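Local coordinates for protein methionine gamma-lyase (Trichomonas vaginalis, PDB 1PFF) that belongs to the Cys/Met metabolism family of PLP-dependent enzymes, whose subunits have the aminotransferase-type fold and assemble here as a tetramer, at residues A8-A13 with S125-N130; W31-A36 with A166-Q171; G74-H79 with V106-K111; I248-D253 with N305-S310; D263-V268 with D321-A326. All blocks are in the same frame, centred on the assembly; numbering follows the deposited sequence.

Contact 1. Residues A8-A13 with S125-N130; sequences AKLEHA and SPILTN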
# COMPACT_ATOMS: atom_id res chain seq x y z
N ALA A 8 4.24 -16.10 -16.68
CA ALA A 8 4.02 -16.96 -17.85
C ALA A 8 5.24 -16.99 -18.77
O ALA A 8 5.63 -18.06 -19.24
CB ALA A 8 2.77 -16.54 -18.60
N LYS A 9 5.87 -15.84 -18.99
CA LYS A 9 7.10 -15.78 -19.77
C LYS A 9 8.24 -16.54 -19.08
O LYS A 9 9.03 -17.23 -19.74
CB LYS A 9 7.51 -14.33 -20.05
CG LYS A 9 6.62 -13.59 -21.05
CD LYS A 9 7.18 -12.20 -21.37
CE LYS A 9 6.26 -11.40 -22.29
NZ LYS A 9 7.05 -10.53 -23.23
N LEU A 10 8.33 -16.43 -17.76
CA LEU A 10 9.36 -17.12 -16.99
C LEU A 10 9.23 -18.64 -17.06
O LEU A 10 10.23 -19.34 -17.09
CB LEU A 10 9.34 -16.67 -15.53
CG LEU A 10 10.01 -15.32 -15.27
CD1 LEU A 10 9.52 -14.76 -13.96
CD2 LEU A 10 11.53 -15.48 -15.26
N GLU A 11 7.99 -19.13 -17.13
CA GLU A 11 7.75 -20.58 -17.16
C GLU A 11 7.48 -21.13 -18.56
O GLU A 11 7.25 -22.34 -18.72
CB GLU A 11 6.60 -20.98 -16.21
CG GLU A 11 6.94 -20.88 -14.73
CD GLU A 11 7.81 -22.03 -14.22
OE1 GLU A 11 7.84 -22.23 -12.99
OE2 GLU A 11 8.45 -22.76 -15.01
N HIS A 12 7.56 -20.25 -19.57
CA HIS A 12 7.22 -20.58 -20.96
C HIS A 12 5.79 -21.10 -21.10
O HIS A 12 5.51 -21.97 -21.94
CB HIS A 12 8.22 -21.55 -21.60
CG HIS A 12 9.64 -21.29 -21.21
ND1 HIS A 12 10.47 -22.28 -20.72
CD2 HIS A 12 10.38 -20.15 -21.23
CE1 HIS A 12 11.66 -21.76 -20.47
NE2 HIS A 12 11.63 -20.47 -20.75
N ALA A 13 4.90 -20.55 -20.29
CA ALA A 13 3.48 -20.91 -20.29
C ALA A 13 2.69 -20.01 -21.23
O ALA A 13 3.10 -18.89 -21.52
CB ALA A 13 2.94 -20.80 -18.89
N SER A 125 12.02 -22.88 -8.53
CA SER A 125 11.66 -21.58 -9.15
C SER A 125 11.81 -21.65 -10.67
O SER A 125 12.52 -22.51 -11.19
CB SER A 125 12.51 -20.44 -8.57
OG SER A 125 13.62 -20.17 -9.42
N PRO A 126 11.16 -20.73 -11.40
CA PRO A 126 11.24 -20.69 -12.87
C PRO A 126 12.66 -20.41 -13.36
O PRO A 126 12.97 -20.71 -14.51
CB PRO A 126 10.33 -19.51 -13.24
CG PRO A 126 9.43 -19.33 -12.04
CD PRO A 126 10.33 -19.63 -10.87
N ILE A 127 13.52 -19.88 -12.48
CA ILE A 127 14.93 -19.65 -12.80
C ILE A 127 15.72 -20.96 -13.01
O ILE A 127 16.61 -21.02 -13.85
CB ILE A 127 15.63 -18.76 -11.71
CG1 ILE A 127 14.88 -17.43 -11.51
CG2 ILE A 127 17.11 -18.48 -12.05
CD1 ILE A 127 14.64 -16.61 -12.81
N LEU A 128 15.36 -22.02 -12.28
CA LEU A 128 16.18 -23.23 -12.28
C LEU A 128 15.57 -24.42 -13.03
O LEU A 128 16.30 -25.22 -13.61
CB LEU A 128 16.52 -23.64 -10.85
CG LEU A 128 17.28 -22.61 -10.01
CD1 LEU A 128 17.68 -23.23 -8.66
CD2 LEU A 128 18.48 -22.01 -10.74
N THR A 129 14.24 -24.52 -12.99
CA THR A 129 13.51 -25.60 -13.66
C THR A 129 12.27 -25.05 -14.34
O THR A 129 11.56 -24.22 -13.77
CB THR A 129 13.11 -26.68 -12.61
OG1 THR A 129 14.30 -27.27 -12.07
CG2 THR A 129 12.39 -27.89 -13.28
N ASN A 130 12.01 -25.52 -15.56
CA ASN A 130 10.76 -25.19 -16.25
C ASN A 130 10.01 -26.47 -16.59
O ASN A 130 10.15 -27.00 -17.69
CB ASN A 130 11.05 -24.37 -17.51
CG ASN A 130 11.81 -23.08 -17.19
OD1 ASN A 130 12.93 -22.86 -17.68
ND2 ASN A 130 11.21 -22.25 -16.34
O HOH W 1 12.85 -18.71 -17.19

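Contact 2. Residues W31-A36 with A166-Q171; sequences WTFLKA and AKVKSQ. With EDO (1,2-ethanediol), chain M.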
# COMPACT_ATOMS: atom_id res chain seq x y z
N TRP A 31 -9.10 -28.96 -7.35
CA TRP A 31 -10.56 -29.03 -7.23
C TRP A 31 -11.25 -28.78 -8.58
O TRP A 31 -12.28 -29.36 -8.87
CB TRP A 31 -11.11 -28.03 -6.21
CG TRP A 31 -10.75 -28.24 -4.75
CD1 TRP A 31 -9.91 -27.47 -4.00
CD2 TRP A 31 -11.28 -29.23 -3.86
NE1 TRP A 31 -9.86 -27.93 -2.71
CE2 TRP A 31 -10.69 -29.03 -2.60
CE3 TRP A 31 -12.18 -30.30 -4.01
CZ2 TRP A 31 -10.98 -29.83 -1.48
CZ3 TRP A 31 -12.47 -31.10 -2.90
CH2 TRP A 31 -11.86 -30.86 -1.65
N THR A 32 -10.66 -27.91 -9.41
CA THR A 32 -11.24 -27.58 -10.71
C THR A 32 -11.36 -28.79 -11.64
O THR A 32 -12.32 -28.91 -12.41
CB THR A 32 -10.38 -26.49 -11.40
OG1 THR A 32 -10.45 -25.28 -10.62
CG2 THR A 32 -10.96 -26.08 -12.75
N PHE A 33 -10.38 -29.68 -11.57
CA PHE A 33 -10.24 -30.77 -12.55
C PHE A 33 -10.57 -32.15 -12.00
O PHE A 33 -10.33 -33.18 -12.66
CB PHE A 33 -8.87 -30.71 -13.23
CG PHE A 33 -8.66 -29.45 -14.04
CD1 PHE A 33 -7.80 -28.45 -13.60
CD2 PHE A 33 -9.37 -29.25 -15.21
CE1 PHE A 33 -7.64 -27.26 -14.33
CE2 PHE A 33 -9.21 -28.08 -15.96
CZ PHE A 33 -8.34 -27.08 -15.51
N LEU A 34 -11.15 -32.17 -10.81
CA LEU A 34 -11.60 -33.40 -10.17
C LEU A 34 -13.10 -33.36 -9.93
O LEU A 34 -13.72 -32.29 -9.99
CB LEU A 34 -10.87 -33.62 -8.83
CG LEU A 34 -9.37 -33.97 -8.91
CD1 LEU A 34 -8.74 -34.00 -7.52
CD2 LEU A 34 -9.08 -35.29 -9.68
N LYS A 35 -13.67 -34.53 -9.67
CA LYS A 35 -15.05 -34.68 -9.22
C LYS A 35 -15.13 -35.97 -8.43
O LYS A 35 -14.22 -36.80 -8.49
CB LYS A 35 -16.03 -34.70 -10.41
CG LYS A 35 -15.76 -35.77 -11.45
CD LYS A 35 -16.83 -35.77 -12.51
CE LYS A 35 -16.31 -36.36 -13.81
NZ LYS A 35 -15.59 -37.65 -13.64
N ALA A 36 -16.21 -36.14 -7.67
CA ALA A 36 -16.41 -37.39 -6.94
C ALA A 36 -16.35 -38.53 -7.96
O ALA A 36 -16.95 -38.44 -9.04
CB ALA A 36 -17.76 -37.39 -6.24
N ALA A 166 -8.04 -20.51 -18.03
CA ALA A 166 -9.41 -19.99 -18.10
C ALA A 166 -10.31 -20.64 -17.05
O ALA A 166 -11.05 -19.96 -16.36
CB ALA A 166 -10.00 -20.16 -19.49
N LYS A 167 -10.24 -21.97 -16.93
CA LYS A 167 -11.04 -22.73 -15.95
C LYS A 167 -10.54 -22.54 -14.52
O LYS A 167 -11.34 -22.44 -13.58
CB LYS A 167 -11.04 -24.22 -16.30
CG LYS A 167 -11.85 -24.56 -17.54
CD LYS A 167 -12.02 -26.06 -17.69
CE LYS A 167 -12.98 -26.40 -18.82
NZ LYS A 167 -12.72 -27.76 -19.38
N VAL A 168 -9.22 -22.49 -14.34
CA VAL A 168 -8.63 -22.23 -13.03
C VAL A 168 -9.15 -20.89 -12.49
O VAL A 168 -9.54 -20.82 -11.32
CB VAL A 168 -7.07 -22.24 -13.08
CG1 VAL A 168 -6.45 -21.72 -11.76
CG2 VAL A 168 -6.55 -23.64 -13.41
N LYS A 169 -9.21 -19.87 -13.34
CA LYS A 169 -9.68 -18.54 -12.93
C LYS A 169 -11.18 -18.52 -12.67
O LYS A 169 -11.63 -18.09 -11.60
CB LYS A 169 -9.33 -17.49 -13.99
CG LYS A 169 -7.86 -17.11 -14.03
CD LYS A 169 -7.58 -16.01 -15.04
CE LYS A 169 -6.17 -15.48 -14.86
NZ LYS A 169 -5.88 -14.34 -15.77
N SER A 170 -11.96 -18.97 -13.65
CA SER A 170 -13.41 -18.80 -13.59
C SER A 170 -14.07 -19.79 -12.64
O SER A 170 -15.11 -19.49 -12.05
CB SER A 170 -14.04 -18.83 -14.99
OG SER A 170 -13.89 -20.09 -15.61
N GLN A 171 -13.46 -20.96 -12.45
CA GLN A 171 -13.99 -21.95 -11.52
C GLN A 171 -13.16 -22.06 -10.24
O GLN A 171 -13.65 -21.78 -9.16
CB GLN A 171 -14.14 -23.31 -12.21
CG GLN A 171 -15.06 -23.27 -13.42
CD GLN A 171 -15.39 -24.65 -13.93
OE1 GLN A 171 -15.63 -25.56 -13.13
NE2 GLN A 171 -15.43 -24.81 -15.25
C1 EDO M . -13.72 -31.64 -20.46
O1 EDO M . -14.69 -30.64 -20.23
C2 EDO M . -12.35 -31.17 -19.98
O2 EDO M . -12.40 -30.87 -18.59

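Contact 3. Residues G74-H79 with V106-K111; sequences GNIEKH and VKQARK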
# COMPACT_ATOMS: atom_id res chain seq x y z
N GLY A 74 8.75 -46.52 -12.73
CA GLY A 74 7.54 -47.27 -13.06
C GLY A 74 6.37 -47.11 -12.10
O GLY A 74 5.27 -47.59 -12.37
N ASN A 75 6.60 -46.44 -10.97
CA ASN A 75 5.59 -46.36 -9.92
C ASN A 75 4.32 -45.60 -10.30
O ASN A 75 3.22 -45.97 -9.87
CB ASN A 75 6.17 -45.83 -8.61
CG ASN A 75 5.56 -46.50 -7.38
OD1 ASN A 75 4.76 -47.42 -7.50
ND2 ASN A 75 5.94 -46.03 -6.20
N ILE A 76 4.47 -44.54 -11.09
CA ILE A 76 3.33 -43.77 -11.57
C ILE A 76 2.47 -44.60 -12.52
O ILE A 76 1.26 -44.70 -12.32
CB ILE A 76 3.78 -42.43 -12.23
CG1 ILE A 76 4.39 -41.50 -11.19
CG2 ILE A 76 2.60 -41.73 -12.94
CD1 ILE A 76 5.25 -40.40 -11.79
N GLU A 77 3.08 -45.19 -13.54
CA GLU A 77 2.30 -45.92 -14.56
C GLU A 77 1.61 -47.12 -13.92
O GLU A 77 0.49 -47.46 -14.28
CB GLU A 77 3.15 -46.31 -15.78
CG GLU A 77 4.39 -47.14 -15.46
CD GLU A 77 5.36 -47.24 -16.63
OE1 GLU A 77 5.31 -46.41 -17.57
OE2 GLU A 77 6.19 -48.15 -16.61
N LYS A 78 2.29 -47.71 -12.95
CA LYS A 78 1.77 -48.83 -12.17
C LYS A 78 0.47 -48.50 -11.45
O LYS A 78 -0.37 -49.37 -11.27
CB LYS A 78 2.82 -49.32 -11.17
CG LYS A 78 2.53 -50.69 -10.57
CD LYS A 78 2.96 -50.80 -9.12
CE LYS A 78 4.47 -50.77 -9.00
NZ LYS A 78 4.90 -50.63 -7.58
N HIS A 79 0.30 -47.24 -11.03
CA HIS A 79 -0.85 -46.85 -10.23
C HIS A 79 -2.00 -46.23 -11.02
O HIS A 79 -2.98 -45.76 -10.43
CB HIS A 79 -0.42 -45.92 -9.08
CG HIS A 79 0.27 -46.64 -7.97
ND1 HIS A 79 -0.41 -47.13 -6.87
CD2 HIS A 79 1.57 -46.98 -7.80
CE1 HIS A 79 0.45 -47.73 -6.07
NE2 HIS A 79 1.65 -47.65 -6.60
N VAL A 106 6.20 -37.60 -16.52
CA VAL A 106 5.27 -37.28 -17.60
C VAL A 106 5.08 -38.48 -18.53
O VAL A 106 3.95 -38.86 -18.84
CB VAL A 106 5.73 -36.05 -18.41
CG1 VAL A 106 4.84 -35.84 -19.65
CG2 VAL A 106 5.72 -34.80 -17.50
N LYS A 107 6.19 -39.10 -18.92
CA LYS A 107 6.14 -40.25 -19.82
C LYS A 107 5.31 -41.39 -19.24
O LYS A 107 4.55 -42.04 -19.96
CB LYS A 107 7.55 -40.73 -20.20
CG LYS A 107 8.23 -39.83 -21.25
CD LYS A 107 9.51 -40.48 -21.79
CE LYS A 107 10.61 -39.45 -22.07
NZ LYS A 107 11.83 -40.10 -22.68
N GLN A 108 5.45 -41.62 -17.93
CA GLN A 108 4.62 -42.61 -17.24
C GLN A 108 3.14 -42.25 -17.26
O GLN A 108 2.30 -43.10 -17.54
CB GLN A 108 5.07 -42.78 -15.80
CG GLN A 108 6.40 -43.53 -15.63
CD GLN A 108 6.70 -43.74 -14.18
OE1 GLN A 108 6.00 -44.51 -13.52
NE2 GLN A 108 7.70 -43.02 -13.65
N ALA A 109 2.83 -41.00 -16.95
CA ALA A 109 1.45 -40.53 -16.97
C ALA A 109 0.84 -40.64 -18.37
O ALA A 109 -0.37 -40.85 -18.50
CB ALA A 109 1.36 -39.10 -16.45
N ARG A 110 1.67 -40.50 -19.41
CA ARG A 110 1.17 -40.60 -20.78
C ARG A 110 0.84 -42.04 -21.22
O ARG A 110 0.41 -42.26 -22.36
CB ARG A 110 2.13 -39.94 -21.79
CG ARG A 110 2.33 -38.43 -21.60
CD ARG A 110 1.07 -37.57 -21.57
NE ARG A 110 1.40 -36.21 -21.12
CZ ARG A 110 0.76 -35.53 -20.18
NH1 ARG A 110 -0.30 -36.04 -19.56
NH2 ARG A 110 1.19 -34.31 -19.86
N LYS A 111 1.04 -43.01 -20.32
CA LYS A 111 0.57 -44.38 -20.56
C LYS A 111 -0.96 -44.45 -20.52
O LYS A 111 -1.56 -45.50 -20.75
CB LYS A 111 1.18 -45.37 -19.56
CG LYS A 111 2.70 -45.51 -19.64
CD LYS A 111 3.15 -46.26 -20.87
CE LYS A 111 4.63 -46.04 -21.13
NZ LYS A 111 5.49 -46.65 -20.08

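Contact 4. Residues I248-D253 with N305-S310; sequences IAFDVD and NLIRLS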
# COMPACT_ATOMS: atom_id res chain seq x y z
N ILE A 248 18.61 -27.03 1.86
CA ILE A 248 19.43 -28.14 2.30
C ILE A 248 18.74 -28.77 3.49
O ILE A 248 18.09 -28.07 4.28
CB ILE A 248 20.84 -27.66 2.74
CG1 ILE A 248 21.59 -27.02 1.56
CG2 ILE A 248 21.66 -28.84 3.31
CD1 ILE A 248 22.83 -26.24 2.01
N ALA A 249 18.87 -30.08 3.63
CA ALA A 249 18.56 -30.70 4.90
C ALA A 249 19.75 -31.53 5.32
O ALA A 249 20.58 -31.92 4.49
CB ALA A 249 17.28 -31.52 4.83
N PHE A 250 19.88 -31.77 6.61
CA PHE A 250 20.94 -32.63 7.11
C PHE A 250 20.58 -33.24 8.44
O PHE A 250 19.81 -32.66 9.22
CB PHE A 250 22.32 -31.92 7.14
CG PHE A 250 22.38 -30.73 8.05
CD1 PHE A 250 21.97 -29.47 7.61
CD2 PHE A 250 22.90 -30.85 9.34
CE1 PHE A 250 22.05 -28.35 8.47
CE2 PHE A 250 22.98 -29.74 10.20
CZ PHE A 250 22.56 -28.50 9.75
N ASP A 251 21.12 -34.44 8.67
CA ASP A 251 21.00 -35.10 9.95
C ASP A 251 22.15 -34.73 10.87
O ASP A 251 23.32 -34.69 10.45
CB ASP A 251 20.97 -36.62 9.79
CG ASP A 251 19.69 -37.11 9.15
OD1 ASP A 251 18.66 -36.40 9.23
OD2 ASP A 251 19.64 -38.19 8.52
N VAL A 252 21.81 -34.43 12.11
CA VAL A 252 22.77 -34.49 13.19
C VAL A 252 22.37 -35.68 14.07
O VAL A 252 21.38 -36.37 13.83
CB VAL A 252 22.88 -33.19 14.02
CG1 VAL A 252 23.47 -32.04 13.18
CG2 VAL A 252 21.53 -32.81 14.65
N ASP A 253 23.39 -36.14 15.27
CA ASP A 253 23.13 -37.30 16.10
C ASP A 253 22.07 -36.99 17.16
O ASP A 253 22.40 -36.78 18.33
CB ASP A 253 24.44 -37.75 16.74
CG ASP A 253 24.36 -39.14 17.31
OD1 ASP A 253 23.33 -39.83 17.11
OD2 ASP A 253 25.31 -39.63 17.96
N ASN A 305 16.17 -36.38 13.80
CA ASN A 305 17.54 -36.01 13.46
C ASN A 305 17.61 -34.78 12.54
O ASN A 305 18.66 -34.12 12.46
CB ASN A 305 18.28 -37.16 12.77
CG ASN A 305 18.39 -38.41 13.62
OD1 ASN A 305 18.33 -39.54 13.10
ND2 ASN A 305 18.61 -38.25 14.93
N LEU A 306 16.52 -34.51 11.83
CA LEU A 306 16.54 -33.62 10.66
C LEU A 306 16.49 -32.12 10.93
O LEU A 306 15.61 -31.63 11.64
CB LEU A 306 15.42 -33.99 9.68
CG LEU A 306 15.60 -33.39 8.28
CD1 LEU A 306 16.63 -34.18 7.47
CD2 LEU A 306 14.26 -33.33 7.55
N ILE A 307 17.46 -31.40 10.36
CA ILE A 307 17.46 -29.94 10.32
C ILE A 307 17.25 -29.48 8.88
O ILE A 307 17.85 -30.03 7.96
CB ILE A 307 18.80 -29.38 10.88
CG1 ILE A 307 18.92 -29.66 12.37
CG2 ILE A 307 18.89 -27.86 10.63
CD1 ILE A 307 20.34 -29.52 12.92
N ARG A 308 16.38 -28.49 8.68
CA ARG A 308 16.16 -27.93 7.35
C ARG A 308 16.74 -26.54 7.31
O ARG A 308 16.48 -25.71 8.20
CB ARG A 308 14.67 -27.85 7.03
CG ARG A 308 13.98 -29.17 6.74
CD ARG A 308 12.48 -29.01 6.45
NE ARG A 308 12.21 -28.57 5.08
CZ ARG A 308 11.36 -27.60 4.75
NH1 ARG A 308 10.68 -26.94 5.68
NH2 ARG A 308 11.19 -27.29 3.47
N LEU A 309 17.51 -26.27 6.26
CA LEU A 309 18.20 -25.00 6.10
C LEU A 309 17.83 -24.39 4.76
O LEU A 309 18.02 -25.02 3.71
CB LEU A 309 19.72 -25.21 6.22
CG LEU A 309 20.65 -24.07 5.78
CD1 LEU A 309 20.44 -22.81 6.64
CD2 LEU A 309 22.10 -24.54 5.85
N SER A 310 17.29 -23.18 4.81
CA SER A 310 17.03 -22.40 3.62
C SER A 310 18.16 -21.38 3.49
O SER A 310 18.25 -20.45 4.28
CB SER A 310 15.68 -21.70 3.76
OG SER A 310 15.44 -20.84 2.68

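Contact 5. Residues D263-V268 with D321-A326; sequences DNCHVV and DDLKQA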
# COMPACT_ATOMS: atom_id res chain seq x y z
N ASP A 263 20.34 -23.46 18.81
CA ASP A 263 20.52 -22.44 19.84
C ASP A 263 21.75 -21.55 19.57
O ASP A 263 21.87 -20.46 20.13
CB ASP A 263 20.61 -23.08 21.24
CG ASP A 263 19.23 -23.47 21.81
OD1 ASP A 263 18.21 -22.88 21.41
OD2 ASP A 263 19.07 -24.36 22.66
N ASN A 264 22.64 -22.03 18.70
CA ASN A 264 23.88 -21.33 18.39
C ASN A 264 23.99 -20.77 16.97
O ASN A 264 25.08 -20.39 16.53
CB ASN A 264 25.08 -22.21 18.72
CG ASN A 264 25.37 -22.22 20.19
OD1 ASN A 264 26.06 -21.33 20.69
ND2 ASN A 264 24.83 -23.20 20.90
N CYS A 265 22.87 -20.72 16.26
CA CYS A 265 22.81 -20.03 14.98
C CYS A 265 22.46 -18.57 15.21
O CYS A 265 21.51 -18.25 15.93
CB CYS A 265 21.79 -20.70 14.05
SG CYS A 265 22.27 -22.38 13.59
N HIS A 266 23.24 -17.68 14.60
CA HIS A 266 23.09 -16.25 14.80
C HIS A 266 22.71 -15.58 13.48
O HIS A 266 21.61 -15.02 13.37
CB HIS A 266 24.38 -15.67 15.42
CG HIS A 266 24.83 -16.37 16.66
ND1 HIS A 266 24.53 -15.92 17.93
CD2 HIS A 266 25.55 -17.50 16.84
CE1 HIS A 266 25.04 -16.74 18.83
NE2 HIS A 266 25.68 -17.71 18.19
N VAL A 267 23.60 -15.66 12.49
CA VAL A 267 23.37 -15.08 11.16
C VAL A 267 22.25 -15.83 10.44
O VAL A 267 21.38 -15.22 9.80
CB VAL A 267 24.68 -15.11 10.33
CG1 VAL A 267 24.42 -14.75 8.87
CG2 VAL A 267 25.71 -14.18 10.93
N VAL A 268 22.28 -17.15 10.56
CA VAL A 268 21.16 -17.99 10.15
C VAL A 268 20.10 -17.97 11.27
O VAL A 268 20.39 -18.36 12.40
CB VAL A 268 21.65 -19.43 9.87
CG1 VAL A 268 20.52 -20.29 9.36
CG2 VAL A 268 22.81 -19.41 8.87
N ASP A 321 30.70 -19.61 8.61
CA ASP A 321 31.25 -19.27 9.94
C ASP A 321 30.26 -19.54 11.07
O ASP A 321 30.61 -20.14 12.08
CB ASP A 321 31.71 -17.80 9.97
CG ASP A 321 32.99 -17.57 9.19
OD1 ASP A 321 33.62 -18.56 8.77
OD2 ASP A 321 33.44 -16.43 8.92
N ASP A 322 29.01 -19.12 10.87
CA ASP A 322 27.93 -19.30 11.84
C ASP A 322 27.66 -20.77 12.14
O ASP A 322 27.60 -21.18 13.30
CB ASP A 322 26.66 -18.64 11.29
CG ASP A 322 25.54 -18.51 12.32
OD1 ASP A 322 25.82 -18.54 13.54
OD2 ASP A 322 24.35 -18.35 12.00
N LEU A 323 27.52 -21.56 11.08
CA LEU A 323 27.19 -22.97 11.23
C LEU A 323 28.35 -23.76 11.84
O LEU A 323 28.12 -24.65 12.66
CB LEU A 323 26.79 -23.57 9.88
CG LEU A 323 25.47 -23.07 9.28
CD1 LEU A 323 25.35 -23.52 7.83
CD2 LEU A 323 24.25 -23.53 10.08
N LYS A 324 29.57 -23.42 11.44
CA LYS A 324 30.76 -24.10 11.94
C LYS A 324 30.89 -23.96 13.46
O LYS A 324 31.14 -24.94 14.15
CB LYS A 324 32.02 -23.56 11.26
CG LYS A 324 33.27 -24.39 11.50
CD LYS A 324 34.53 -23.60 11.21
CE LYS A 324 35.76 -24.50 11.13
NZ LYS A 324 35.43 -25.96 11.30
N GLN A 325 30.69 -22.74 13.96
CA GLN A 325 30.71 -22.47 15.39
C GLN A 325 29.64 -23.28 16.14
O GLN A 325 29.92 -23.86 17.20
CB GLN A 325 30.53 -20.96 15.63
CG GLN A 325 30.51 -20.55 17.10
CD GLN A 325 29.12 -20.67 17.73
OE1 GLN A 325 28.11 -20.41 17.08
NE2 GLN A 325 29.08 -21.06 19.00
N ALA A 326 28.43 -23.32 15.59
CA ALA A 326 27.31 -24.05 16.18
C ALA A 326 27.54 -25.57 16.19
O ALA A 326 27.36 -26.23 17.22
CB ALA A 326 26.01 -23.71 15.45

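Contact 1. Residues A8-A13 with S125-N130
Glu11 crosses the ring of Pro126 at about a right angle, bringing OE1 to 3.4 Å from Pro126 CG. The chain bends at chi2 (-78°), which turns CD toward the ring, and the carboxylate then stands nearly perpendicular (83°) to the amide of Asn130. Asn130 ND2 gives a straight hydrogen bond of 3.1 Å to Glu11 OE2; it leaves within the amide plane but arrives from above the carboxylate. Asn130 ND2 also bonds Pro126 O at 3.0 Å, tying Asn130 to its own turn. His12, whose positive phi closes helix 2-11 in a Schellman motif, lies across Asn130 with CE1 3.3 Å from Asn130 OD1, while its ND1 bonds Asp133. Leu10 CB meets Pro126 CB at 3.8 Å, and the Leu10 side chain runs beside Ile127. The contact joins the end of helix 2-11 to the turn 125-128, with Glu11 OE1 held by His141 of strand 138-142 and by Asn121, and Ile127 resting on helix 183-216.

Contact 2. Residues W31-A36 with A166-Q171
Thr32 and Phe33, in the last turn of helix 22-33, pack on Lys167, Val168 and Gln171 in a helix-to-helix contact at a subunit interface. Thr32 sends its methyl across: CG2 lies 3.8 Å from Lys167 O and 4.0 Å from Lys167 CB. Its hydroxyl, set beside the backbone N (chi1 -64°), is engaged within its own helix by Ala28 O. The same methyl sits over the centre of the Phe33 ring, held between that ring and helix 162-177. Val168 and Lys167 both cross Phe33 at about a right angle: Val168 CG2 comes in at the edge, near the ring plane, 3.9 Å from Phe33 CE1, and Lys167 CD is 3.9 Å from Phe33 CE2. Both helices flank the large mixed sheet of the fold type I PLP-dependent architecture, and Val168 also touches Ala17 on strand 15-19, at the edge of the sheet within this chain. Beyond the ring the extended Lys167 chain carries NZ to O2 of a 1,2-ethanediol, a weak hydrogen bond of 3.2 Å. Gln171 lies where helix 162-177 widens into a pi-type turn; its CB is 4.3 Å from Thr32 CG2, and its OE1 accepts from Gln57 NE2 of the second subunit. That subunit also reaches Trp31, whose NE1 bonds its Ile176 O and whose ring packs edge-to-face with its Phe61.

Contact 3. Residues G74-H79 with V106-K111
The Gln108 amide lies between Ile76 CB over one face and Gly74 N over the other, each 3.7 Å from Gln108 CD. It stands nearly perpendicular, at 82°, to the Glu77 carboxylate, and the two side chains cross at about a right angle, with Glu77 OE1 3.6 Å from Gln108 CG. At one end of the amide, OE1 faces the start of helix 75-78; at the other, NE2 bonds Asp104 a turn earlier in its own helix, which would fix the amide's rotation. The two helices are the connections of successive beta-alpha-beta crossovers, 64-68 to 84-90 and 84-90 to 116-120, and they lie side by side on the large sheet. Gln108 runs out extended beyond CG, and OE1 accepts from Glu77 N at 3.0 Å, a bond of 163° tilted from the carbonyl plane; a second bond, from Ile76 N, is weak and strongly bent. On the face it covers, Ile76 CB is 3.3 Å from Gln108 OE1, and Ile76 goes on to touch Val87 of the sheet. Nearer the surface, Lys111, bent at chi2 and chi4, closes a salt bridge: its NZ is modelled 2.5 Å from Glu77 OE1, a shortness not to be leaned on, on the syn side but 30° out of the carboxylate plane.

Contact 4. Residues I248-D253 with N305-S310
Strands 248-251 and 306-310 run antiparallel, their axes 4.7 Å apart at closest approach, with Ile248-Leu309 and Phe250-Ile307 as hydrogen-bonded pairs and Ala249-Arg308 and Asp251-Leu306 as non-hydrogen-bonded ones. The ladder runs from Ile248 N to Leu309 O, 2.8 Å, as far as Val252 N to Asn305 O, 3.2 Å. On the face bearing Phe250, Ile307 lies over the ring: its CB is 4.2 Å from the centroid and 16° off the normal, a CH-pi contact. The Ile307 CD1 methyl touches both Phe250 CE2, at 3.8 Å, and Val252 CG2, at 3.9 Å. On the other face Leu306 CD1 bridges Ala249 CB, 3.8 Å away, and Asp251 OD1, at 3.5 Å; Asp251 OD2 bonds the Tyr224 hydroxyl. Strands 223-224 and 280-282 flank the pair in the smaller sheet. Helix 183-216 packs on Ile248, Phe250 and Leu309, while helix 255-263 packs on Val252 and Ile307.

Contact 5. Residues D263-V268 with D321-A326
Asp322 OD2 accepts two backbone N-H groups of the loop 263-268. Val268 N reaches it at 2.8 Å, nearly straight and almost in line with the C-O bond, and His266 N reaches it at 2.9 Å on the syn side. The His266 N-H is shared, since it also lies 2.9 Å from Asp322 OD1, again on a syn lone pair. Asp322 CG is anti to the backbone N (chi1 -168°), directed toward the loop, which wraps round the carboxylate oxygens. The His266 ring turns its edge to the group: CD2 is 3.5 Å from Asp322 OD1, near the ring plane, and ring and carboxylate are 50° apart. From the loop's far end, Val268 CG2 packs 3.6 Å from Asp322 OD2. Beside this grip the packing is partly apolar. Asn264 CB rests on Ala326 CB at 3.7 Å, while Asn264 ND2 bonds Lys260 O of the preceding helix 255-263. Cys265 SG lies 4.2 Å from Leu323 CD2, and both residues face Ile281 of strand 280-282. Asp322 is buried, and the bonds it accepts from the loop come from main-chain N-H groups. Such bonding would be expected to stabilise the ionised carboxylate, and it pins to the helix a loop that has no regular secondary structure of its own.

How the contacts relate
Contact 4 is the buried one, a strand pair in the core of the smaller sheet; the other four are partly buried and join helices, turns or a loop. Contacts 4 and 5 touch: Leu309 CD1 is 3.7 Å from Val268 CG1, so the strand pair and the loop-helix contact share one apolar layer. Contacts 1, 2 and 3 involve elements flanking the large sheet, their centres 23 to 24 Å apart, and contact 2 alone reaches another subunit. Chemistry follows place: main-chain ladder and CH-pi packing in contact 4, packing without any hydrogen bond across contact 2, side-chain amides and carboxylates in 1 and 3, and a carboxylate held by backbone N-H groups in 5.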